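Local coordinates for protein transcriptional regulators (LACI-FAMILY TRANSCRIPTIONAL REGULATORY PROTEIN) (Corynebacterium glutamicum, PDB 3GYB) that probably binds regulatory DNA as a LacI-family transcription factor, with a periplasmic-binding-protein-like domain, at residues A158-L168 with I186-E197. Residues are numbered along the deposited sequence; the frame is centred on the assembly and turned at random.
Sequences AVEHAGYTETL and ITAIGALGAARE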
ATOM      1  N   ALA A 158       3.918 -10.726   7.304  1.00 20.85           N
ATOM      2  CA  ALA A 158       2.704  -9.943   7.464  1.00 20.34           C
ATOM      3  C   ALA A 158       2.031  -9.729   6.115  1.00 19.24           C
ATOM      4  O   ALA A 158       2.513  -8.957   5.285  1.00 18.77           O
ATOM      5  CB  ALA A 158       3.034  -8.604   8.093  1.00 20.19           C
ATOM      6  N   VAL A 159       0.924 -10.431   5.897  1.00 16.88           N
ATOM      7  CA  VAL A 159       0.165 -10.312   4.658  1.00 16.00           C
ATOM      8  C   VAL A 159      -1.319 -10.332   4.998  1.00 14.42           C
ATOM      9  O   VAL A 159      -1.740 -10.997   5.943  1.00 13.16           O
ATOM     10  CB  VAL A 159       0.487 -11.456   3.673  1.00 18.04           C
ATOM     11  CG1 VAL A 159       1.903 -11.294   3.136  1.00 19.13           C
ATOM     12  CG2 VAL A 159       0.336 -12.795   4.362  1.00 19.27           C
ATOM     13  N   GLU A 160      -2.111  -9.595   4.227  1.00 12.13           N
ATOM     14  CA  GLU A 160      -3.540  -9.513   4.479  1.00 11.13           C
ATOM     15  C   GLU A 160      -4.251 -10.852   4.417  1.00 10.81           C
ATOM     16  O   GLU A 160      -5.064 -11.161   5.280  1.00 10.63           O
ATOM     17  CB  GLU A 160      -4.195  -8.533   3.494  1.00  9.78           C
ATOM     18  CG  GLU A 160      -5.705  -8.335   3.668  1.00 12.07           C
ATOM     19  CD  GLU A 160      -6.541  -9.462   3.083  1.00 11.87           C
ATOM     20  OE1 GLU A 160      -6.120 -10.063   2.071  1.00 14.18           O
ATOM     21  OE2 GLU A 160      -7.637  -9.731   3.621  1.00 14.92           O
ATOM     22  N   HIS A 161      -3.945 -11.659   3.406  1.00 11.12           N
ATOM     23  CA  HIS A 161      -4.632 -12.934   3.281  1.00 11.16           C
ATOM     24  C   HIS A 161      -4.480 -13.820   4.509  1.00 11.42           C
ATOM     25  O   HIS A 161      -5.447 -14.445   4.945  1.00 10.92           O
ATOM     26  CB  HIS A 161      -4.165 -13.702   2.045  1.00 12.32           C
ATOM     27  CG  HIS A 161      -4.993 -14.916   1.762  1.00 12.77           C
ATOM     28  ND1 HIS A 161      -6.279 -14.838   1.272  1.00 14.94           N
ATOM     29  CD2 HIS A 161      -4.748 -16.234   1.966  1.00 13.59           C
ATOM     30  CE1 HIS A 161      -6.791 -16.053   1.187  1.00 16.71           C
ATOM     31  NE2 HIS A 161      -5.883 -16.917   1.602  1.00 14.73           N
ATOM     32  N   ALA A 162      -3.275 -13.881   5.066  1.00 12.39           N
ATOM     33  CA  ALA A 162      -3.052 -14.694   6.259  1.00 12.14           C
ATOM     34  C   ALA A 162      -3.798 -14.105   7.452  1.00 11.63           C
ATOM     35  O   ALA A 162      -4.272 -14.835   8.317  1.00 13.20           O
ATOM     36  CB  ALA A 162      -1.561 -14.793   6.564  1.00 12.53           C
ATOM     37  N   GLY A 163      -3.914 -12.782   7.506  1.00 10.47           N
ATOM     38  CA  GLY A 163      -4.633 -12.182   8.611  1.00 10.70           C
ATOM     39  C   GLY A 163      -6.086 -12.618   8.552  1.00  9.98           C
ATOM     40  O   GLY A 163      -6.730 -12.861   9.574  1.00 10.31           O
ATOM     41  N   TYR A 164      -6.591 -12.735   7.329  1.00  8.22           N
ATOM     42  CA  TYR A 164      -7.963 -13.135   7.094  1.00  9.12           C
ATOM     43  C   TYR A 164      -8.204 -14.580   7.526  1.00 10.13           C
ATOM     44  O   TYR A 164      -9.051 -14.838   8.372  1.00  9.55           O
ATOM     45  CB  TYR A 164      -8.307 -12.967   5.609  1.00  9.01           C
ATOM     46  CG  TYR A 164      -9.705 -13.415   5.251  1.00 10.47           C
ATOM     47  CD1 TYR A 164     -10.822 -12.782   5.797  1.00  9.57           C
ATOM     48  CD2 TYR A 164      -9.913 -14.461   4.355  1.00  8.22           C
ATOM     49  CE1 TYR A 164     -12.113 -13.183   5.460  1.00 10.63           C
ATOM     50  CE2 TYR A 164     -11.206 -14.869   4.005  1.00 10.41           C
ATOM     51  CZ  TYR A 164     -12.298 -14.223   4.564  1.00 10.23           C
ATOM     52  OH  TYR A 164     -13.576 -14.610   4.217  1.00 12.94           O
ATOM     53  N   THR A 165      -7.441 -15.512   6.965  1.00 10.88           N
ATOM     54  CA  THR A 165      -7.635 -16.921   7.303  1.00 10.24           C
ATOM     55  C   THR A 165      -7.250 -17.260   8.735  1.00 10.33           C
ATOM     56  O   THR A 165      -7.896 -18.099   9.366  1.00 10.46           O
ATOM     57  CB  THR A 165      -6.886 -17.842   6.320  1.00 11.51           C
ATOM     58  OG1 THR A 165      -5.481 -17.577   6.364  1.00 11.83           O
ATOM     59  CG2 THR A 165      -7.400 -17.604   4.900  1.00 13.08           C
ATOM     60  N   GLU A 166      -6.213 -16.612   9.257  1.00  9.97           N
ATOM     61  CA  GLU A 166      -5.815 -16.864  10.640  1.00 10.47           C
ATOM     62  C   GLU A 166      -6.895 -16.379  11.606  1.00 10.73           C
ATOM     63  O   GLU A 166      -7.141 -17.009  12.636  1.00 11.74           O
ATOM     64  CB  GLU A 166      -4.499 -16.154  10.976  1.00 10.72           C
ATOM     65  CG  GLU A 166      -3.259 -16.792  10.379  1.00 12.30           C
ATOM     66  CD  GLU A 166      -3.013 -18.190  10.910  1.00 11.82           C
ATOM     67  OE1 GLU A 166      -3.024 -18.374  12.148  1.00 13.89           O
ATOM     68  OE2 GLU A 166      -2.797 -19.103  10.093  1.00 11.82           O
ATOM     69  N   THR A 167      -7.533 -15.254  11.295  1.00 11.16           N
ATOM     70  CA  THR A 167      -8.571 -14.742  12.179  1.00 10.39           C
ATOM     71  C   THR A 167      -9.805 -15.633  12.136  1.00 10.27           C
ATOM     72  O   THR A 167     -10.414 -15.908  13.170  1.00 10.44           O
ATOM     73  CB  THR A 167      -8.967 -13.288  11.825  1.00 10.16           C
ATOM     74  OG1 THR A 167      -7.835 -12.432  12.012  1.00 11.49           O
ATOM     75  CG2 THR A 167     -10.099 -12.802  12.734  1.00 12.17           C
ATOM     76  N   LEU A 168     -10.177 -16.093  10.946  1.00 10.17           N
ATOM     77  CA  LEU A 168     -11.330 -16.975  10.841  1.00 10.37           C
ATOM     78  C   LEU A 168     -11.073 -18.258  11.629  1.00 11.68           C
ATOM     79  O   LEU A 168     -11.976 -18.787  12.275  1.00 11.13           O
ATOM     80  CB  LEU A 168     -11.622 -17.320   9.379  1.00 12.38           C
ATOM     81  CG  LEU A 168     -12.252 -16.214   8.530  1.00 11.93           C
ATOM     82  CD1 LEU A 168     -12.407 -16.719   7.098  1.00 13.84           C
ATOM     83  CD2 LEU A 168     -13.608 -15.813   9.104  1.00 12.62           C
ATOM     84  N   ILE A 186      -1.642  -4.321   8.246  1.00 10.68           N
ATOM     85  CA  ILE A 186      -2.013  -5.134   7.096  1.00 12.41           C
ATOM     86  C   ILE A 186      -2.662  -6.435   7.566  1.00 11.71           C
ATOM     87  O   ILE A 186      -3.622  -6.911   6.967  1.00 11.93           O
ATOM     88  CB  ILE A 186      -0.787  -5.402   6.179  1.00 12.70           C
ATOM     89  CG1 ILE A 186      -1.259  -5.970   4.839  1.00 15.77           C
ATOM     90  CG2 ILE A 186       0.192  -6.342   6.847  1.00 14.98           C
ATOM     91  CD1 ILE A 186      -2.183  -5.033   4.073  1.00 16.06           C
ATOM     92  N   THR A 187      -2.158  -6.993   8.659  1.00 10.71           N
ATOM     93  CA  THR A 187      -2.750  -8.210   9.194  1.00 11.71           C
ATOM     94  C   THR A 187      -4.151  -7.880   9.726  1.00 12.32           C
ATOM     95  O   THR A 187      -5.088  -8.667   9.571  1.00 12.18           O
ATOM     96  CB  THR A 187      -1.865  -8.790  10.318  1.00 13.21           C
ATOM     97  OG1 THR A 187      -0.630  -9.238   9.744  1.00 14.31           O
ATOM     98  CG2 THR A 187      -2.555  -9.975  11.010  1.00 13.82           C
ATOM     99  N   ALA A 188      -4.290  -6.702  10.330  1.00 10.07           N
ATOM    100  CA  ALA A 188      -5.572  -6.265  10.886  1.00 11.43           C
ATOM    101  C   ALA A 188      -6.634  -6.100   9.803  1.00 11.49           C
ATOM    102  O   ALA A 188      -7.826  -6.283  10.067  1.00 13.73           O
ATOM    103  CB  ALA A 188      -5.397  -4.948  11.662  1.00 10.08           C
ATOM    104  N   ILE A 189      -6.209  -5.737   8.594  1.00 11.76           N
ATOM    105  CA  ILE A 189      -7.145  -5.587   7.484  1.00 11.85           C
ATOM    106  C   ILE A 189      -7.776  -6.955   7.244  1.00 11.39           C
ATOM    107  O   ILE A 189      -8.969  -7.060   6.963  1.00 12.22           O
ATOM    108  CB  ILE A 189      -6.436  -5.115   6.191  1.00 13.07           C
ATOM    109  CG1 ILE A 189      -5.774  -3.756   6.423  1.00 16.55           C
ATOM    110  CG2 ILE A 189      -7.438  -5.025   5.048  1.00 12.40           C
ATOM    111  CD1 ILE A 189      -6.711  -2.706   6.953  1.00 17.18           C
ATOM    112  N   GLY A 190      -6.961  -8.003   7.360  1.00 11.02           N
ATOM    113  CA  GLY A 190      -7.467  -9.354   7.192  1.00 11.20           C
ATOM    114  C   GLY A 190      -8.428  -9.699   8.315  1.00 10.62           C
ATOM    115  O   GLY A 190      -9.479 -10.313   8.093  1.00 10.64           O
ATOM    116  N   ALA A 191      -8.076  -9.299   9.532  1.00  9.58           N
ATOM    117  CA  ALA A 191      -8.926  -9.562  10.687  1.00 10.74           C
ATOM    118  C   ALA A 191     -10.276  -8.869  10.527  1.00 10.85           C
ATOM    119  O   ALA A 191     -11.314  -9.434  10.872  1.00 10.59           O
ATOM    120  CB  ALA A 191      -8.240  -9.087  11.965  1.00  9.63           C
ATOM    121  N   LEU A 192     -10.261  -7.641  10.008  1.00 10.30           N
ATOM    122  CA  LEU A 192     -11.505  -6.904   9.800  1.00 10.64           C
ATOM    123  C   LEU A 192     -12.362  -7.612   8.755  1.00  9.55           C
ATOM    124  O   LEU A 192     -13.585  -7.638   8.859  1.00 10.08           O
ATOM    125  CB  LEU A 192     -11.210  -5.468   9.346  1.00 10.04           C
ATOM    126  CG  LEU A 192     -10.643  -4.545  10.425  1.00  9.11           C
ATOM    127  CD1 LEU A 192     -10.062  -3.282   9.792  1.00 10.90           C
ATOM    128  CD2 LEU A 192     -11.743  -4.198  11.430  1.00 11.74           C
ATOM    129  N   GLY A 193     -11.715  -8.183   7.746  1.00 10.08           N
ATOM    130  CA  GLY A 193     -12.448  -8.899   6.718  1.00 10.55           C
ATOM    131  C   GLY A 193     -13.071 -10.156   7.302  1.00 10.90           C
ATOM    132  O   GLY A 193     -14.191 -10.530   6.959  1.00 11.62           O
ATOM    133  N   ALA A 194     -12.339 -10.818   8.193  1.00 10.78           N
ATOM    134  CA  ALA A 194     -12.845 -12.032   8.825  1.00 10.44           C
ATOM    135  C   ALA A 194     -14.083 -11.692   9.648  1.00 11.45           C
ATOM    136  O   ALA A 194     -15.085 -12.407   9.597  1.00 10.82           O
ATOM    137  CB  ALA A 194     -11.760 -12.656   9.715  1.00  9.71           C
ATOM    138  N   ALA A 195     -14.020 -10.592  10.396  1.00 11.85           N
ATOM    139  CA  ALA A 195     -15.154 -10.166  11.203  1.00 12.70           C
ATOM    140  C   ALA A 195     -16.363  -9.934  10.295  1.00 13.80           C
ATOM    141  O   ALA A 195     -17.486 -10.350  10.608  1.00 15.41           O
ATOM    142  CB  ALA A 195     -14.804  -8.888  11.965  1.00 13.27           C
ATOM    143  N   ARG A 196     -16.134  -9.282   9.160  1.00 13.65           N
ATOM    144  CA  ARG A 196     -17.218  -9.020   8.221  1.00 14.64           C
ATOM    145  C   ARG A 196     -17.812 -10.337   7.702  1.00 14.68           C
ATOM    146  O   ARG A 196     -19.028 -10.496   7.639  1.00 15.82           O
ATOM    147  CB  ARG A 196     -16.716  -8.168   7.051  1.00 15.58           C
ATOM    148  CG  ARG A 196     -17.831  -7.715   6.117  1.00 17.88           C
ATOM    149  CD  ARG A 196     -17.343  -6.863   4.952  1.00 19.74           C
ATOM    150  NE  ARG A 196     -18.483  -6.403   4.160  1.00 22.42           N
ATOM    151  CZ  ARG A 196     -18.403  -5.679   3.047  1.00 22.69           C
ATOM    152  NH1 ARG A 196     -17.225  -5.315   2.560  1.00 22.95           N
ATOM    153  NH2 ARG A 196     -19.515  -5.310   2.426  1.00 22.48           N
ATOM    154  N   GLU A 197     -16.950 -11.279   7.334  1.00 13.73           N
ATOM    155  CA  GLU A 197     -17.398 -12.576   6.833  1.00 14.17           C
ATOM    156  C   GLU A 197     -18.208 -13.322   7.893  1.00 13.59           C
ATOM    157  O   GLU A 197     -19.160 -14.038   7.575  1.00 15.43           O
ATOM    158  CB  GLU A 197     -16.187 -13.420   6.418  1.00 13.14           C
ATOM    159  CG  GLU A 197     -16.522 -14.839   5.967  1.00 14.66           C
ATOM    160  CD  GLU A 197     -17.528 -14.882   4.832  1.00 14.91           C
ATOM    161  OE1 GLU A 197     -17.437 -14.035   3.918  1.00 15.81           O
ATOM    162  OE2 GLU A 197     -18.402 -15.778   4.850  1.00 13.99           O
TER
HETATM  163  O   HOH W   1      -0.364 -11.660   8.518  1.00 19.94           O
HETATM  164  O   HOH W   2      -9.851  -8.294   4.452  1.00 14.09           O
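Y164 lies along helix 186-197 and fills a hole formed by G190, G193, A194 and E197, a knob-into-hole fit. Y164 CB rests on G190 O at 3.8 Å. With CG anti to the backbone N (chi1 178°), the ring runs on toward E197. Y164 CD1 meets A194 N at 3.4 Å and Y164 CE1 meets A194 CA at 3.6 Å. The ring turns an edge to the backbone, while L168 CD1 lies over one face, toward the rim. Y164 OH ends against E197 CG at 3.4 Å. The E197 carboxylate stands nearly perpendicular to the ring and forms a salt bridge with R220 of the second subunit. That R220 also packs on Y164.

G163 and G190 let the backbones come close. The helix axes approach to 6.5 Å and cross at -44°. T167 OG1 donates to G163 O (2.7 Å) in its own helix, and T167 CG2 presses tightly on A194 CB at 3.4 Å. Two waters bridge the segments: one joins V159 N, at the N-cap, to T187 OG1, the other E160 OE2 to I189 O. T187 OG1 is also hydrogen-bonded to N184 OD1.

In the periplasmic-binding-protein-like domain, T167, T187 and A191 pack on strand 121-124. T167 and T187 also touch strand 179-182, and A191 strand 207-211.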